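Local structure of hypothetical protein (Chlorobium tepidum, 2HR2) at residues 103-108 and 122-127. The protein is of unknown function but adopts a TPR-like alpha-alpha superhelix, a fold that in relatives commonly serves protein-protein recognition. Numbering follows the deposited sequence.
Sequences SAVYSR and MPEFKK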
loop_
_atom_site.group_PDB
_atom_site.type_symbol
_atom_site.label_atom_id
_atom_site.label_comp_id
_atom_site.label_asym_id
_atom_site.label_seq_id
_atom_site.Cartn_x
_atom_site.Cartn_y
_atom_site.Cartn_z
ATOM N N SER A 103 5.161 -1.517 -1.694
ATOM C CA SER A 103 4.087 -2.224 -1.003
ATOM C C SER A 103 2.814 -2.293 -1.851
ATOM O O SER A 103 2.189 -3.346 -1.957
ATOM C CB SER A 103 3.787 -1.528 0.332
ATOM O OG SER A 103 2.635 -2.068 0.960
ATOM N N ALA A 104 2.434 -1.165 -2.444
ATOM C CA ALA A 104 1.234 -1.093 -3.276
ATOM C C ALA A 104 1.330 -1.975 -4.519
ATOM O O ALA A 104 0.345 -2.595 -4.919
ATOM C CB ALA A 104 0.957 0.346 -3.674
ATOM N N VAL A 105 2.512 -2.024 -5.126
ATOM C CA VAL A 105 2.742 -2.854 -6.310
ATOM C C VAL A 105 2.644 -4.329 -5.914
ATOM O O VAL A 105 2.071 -5.136 -6.644
ATOM C CB VAL A 105 4.115 -2.532 -6.964
ATOM C CG1 VAL A 105 4.411 -3.443 -8.142
ATOM C CG2 VAL A 105 4.153 -1.094 -7.435
ATOM N N TYR A 106 3.198 -4.664 -4.751
ATOM C CA TYR A 106 3.158 -6.020 -4.224
ATOM C C TYR A 106 1.728 -6.428 -3.904
ATOM O O TYR A 106 1.310 -7.526 -4.260
ATOM C CB TYR A 106 4.044 -6.110 -2.989
ATOM C CG TYR A 106 4.137 -7.484 -2.372
ATOM C CD1 TYR A 106 4.746 -8.532 -3.056
ATOM C CD2 TYR A 106 3.665 -7.721 -1.087
ATOM C CE1 TYR A 106 4.853 -9.789 -2.485
ATOM C CE2 TYR A 106 3.763 -8.968 -0.518
ATOM C CZ TYR A 106 4.359 -10.000 -1.216
ATOM O OH TYR A 106 4.466 -11.241 -0.632
ATOM N N SER A 107 0.978 -5.543 -3.250
ATOM C CA SER A 107 -0.431 -5.800 -2.949
ATOM C C SER A 107 -1.230 -6.050 -4.231
ATOM O O SER A 107 -2.084 -6.937 -4.272
ATOM C CB SER A 107 -1.054 -4.620 -2.187
ATOM O OG SER A 107 -0.502 -4.458 -0.891
ATOM N N ARG A 108 -0.948 -5.265 -5.270
ATOM C CA ARG A 108 -1.630 -5.416 -6.543
ATOM C C ARG A 108 -1.347 -6.780 -7.153
ATOM O O ARG A 108 -2.251 -7.416 -7.693
ATOM C CB ARG A 108 -1.217 -4.315 -7.519
ATOM C CG ARG A 108 -1.971 -4.382 -8.835
ATOM C CD ARG A 108 -1.862 -3.102 -9.625
ATOM N NE ARG A 108 -2.857 -3.094 -10.694
ATOM C CZ ARG A 108 -2.691 -3.635 -11.894
ATOM N NH1 ARG A 108 -1.572 -4.262 -12.227
ATOM N NH2 ARG A 108 -3.677 -3.558 -12.769
HETATM N N MSE A 122 1.870 -11.801 -12.911
HETATM C CA MSE A 122 3.281 -12.095 -13.186
HETATM C C MSE A 122 4.158 -10.869 -13.429
HETATM O O MSE A 122 5.151 -10.689 -12.726
HETATM C CB MSE A 122 3.446 -13.073 -14.343
HETATM C CG MSE A 122 3.718 -14.499 -13.929
HETATM SE SE MSE A 122 3.873 -15.532 -15.573
HETATM C CE MSE A 122 4.888 -16.951 -15.060
ATOM N N PRO A 123 3.824 -10.048 -14.442
ATOM C CA PRO A 123 4.638 -8.847 -14.638
ATOM C C PRO A 123 4.709 -7.925 -13.413
ATOM O O PRO A 123 5.717 -7.246 -13.244
ATOM C CB PRO A 123 3.979 -8.148 -15.834
ATOM C CG PRO A 123 2.672 -8.801 -16.016
ATOM C CD PRO A 123 2.778 -10.175 -15.469
ATOM N N GLU A 124 3.669 -7.899 -12.573
ATOM C CA GLU A 124 3.701 -7.084 -11.350
ATOM C C GLU A 124 4.680 -7.649 -10.332
ATOM O O GLU A 124 5.366 -6.882 -9.662
ATOM C CB GLU A 124 2.312 -6.920 -10.737
ATOM C CG GLU A 124 1.448 -5.928 -11.494
ATOM C CD GLU A 124 1.824 -4.465 -11.234
ATOM O OE1 GLU A 124 1.928 -4.076 -10.056
ATOM O OE2 GLU A 124 1.967 -3.690 -12.201
ATOM N N PHE A 125 4.740 -8.979 -10.204
ATOM C CA PHE A 125 5.722 -9.607 -9.307
ATOM C C PHE A 125 7.147 -9.318 -9.779
ATOM O O PHE A 125 8.037 -9.119 -8.957
ATOM C CB PHE A 125 5.525 -11.120 -9.179
ATOM C CG PHE A 125 4.393 -11.519 -8.275
ATOM C CD1 PHE A 125 4.457 -11.264 -6.915
ATOM C CD2 PHE A 125 3.290 -12.196 -8.771
ATOM C CE1 PHE A 125 3.426 -11.645 -6.065
ATOM C CE2 PHE A 125 2.257 -12.588 -7.925
ATOM C CZ PHE A 125 2.327 -12.309 -6.571
ATOM N N LYS A 126 7.356 -9.308 -11.095
ATOM C CA LYS A 126 8.660 -8.970 -11.665
ATOM C C LYS A 126 9.001 -7.516 -11.323
ATOM O O LYS A 126 10.141 -7.210 -10.978
ATOM C CB LYS A 126 8.670 -9.169 -13.188
ATOM C CG LYS A 126 10.055 -9.083 -13.842
ATOM C CD LYS A 126 9.998 -9.235 -15.377
ATOM N N LYS A 127 8.004 -6.632 -11.410
ATOM C CA LYS A 127 8.175 -5.204 -11.118
ATOM C C LYS A 127 8.582 -4.977 -9.661
ATOM O O LYS A 127 9.368 -4.075 -9.377
ATOM C CB LYS A 127 6.876 -4.439 -11.449
ATOM C CG LYS A 127 6.910 -2.912 -11.284
ATOM C CD LYS A 127 7.756 -2.206 -12.343
ATOM C CE LYS A 127 7.764 -0.688 -12.115
ATOM N NZ LYS A 127 8.581 0.049 -13.120
#
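Glu-124 meets both Val-105 and Arg-108 where two consecutive helices, 97-114 and 118-134, pack as an antiparallel helical hairpin, the building element of the TPR-like alpha-alpha superhelix. The short segments run at 154° to one another with axes 8.7 Å apart and bury 272 Å² between them, a worked example of an acidic side chain lying across a helix interface beside apolar contacts. The carboxylate of Glu-124 divides its work. OE2 faces Arg-108 NH1 in a salt bridge of 3.6 Å, a long separation at which the attraction is probably mainly electrostatic, with the guanidinium and carboxylate planes 80° apart. NH1 also lies 3.5 Å from Glu-124 CG, which sits in the guanidinium plane at its edge. The chain of Glu-124 is bent at chi2 (-76°), which turns CD aside from a straight course. OE1 lies against CG1 of Val-105, the two side chains crossing at about a right angle. An alanine in place of Glu-124 would probably leave Arg-108 NH1 without this acidic mate and CG1 of Val-105 without the carboxylate oxygen beside it. Beyond this pair, NE of Arg-108 forms a salt bridge with OD1 of Asp-81, on helix 73-90, its stronger polar partner, while Leu-84 of that helix packs on Val-105. Tyr-106 packs on Val-148 and Phe-125 on Ala-149, both of helix 142-157. Their rings touch through CE1 of Tyr-106, which lies 4.3 Å from CE1 of Phe-125, at the edge of the phenylalanine ring.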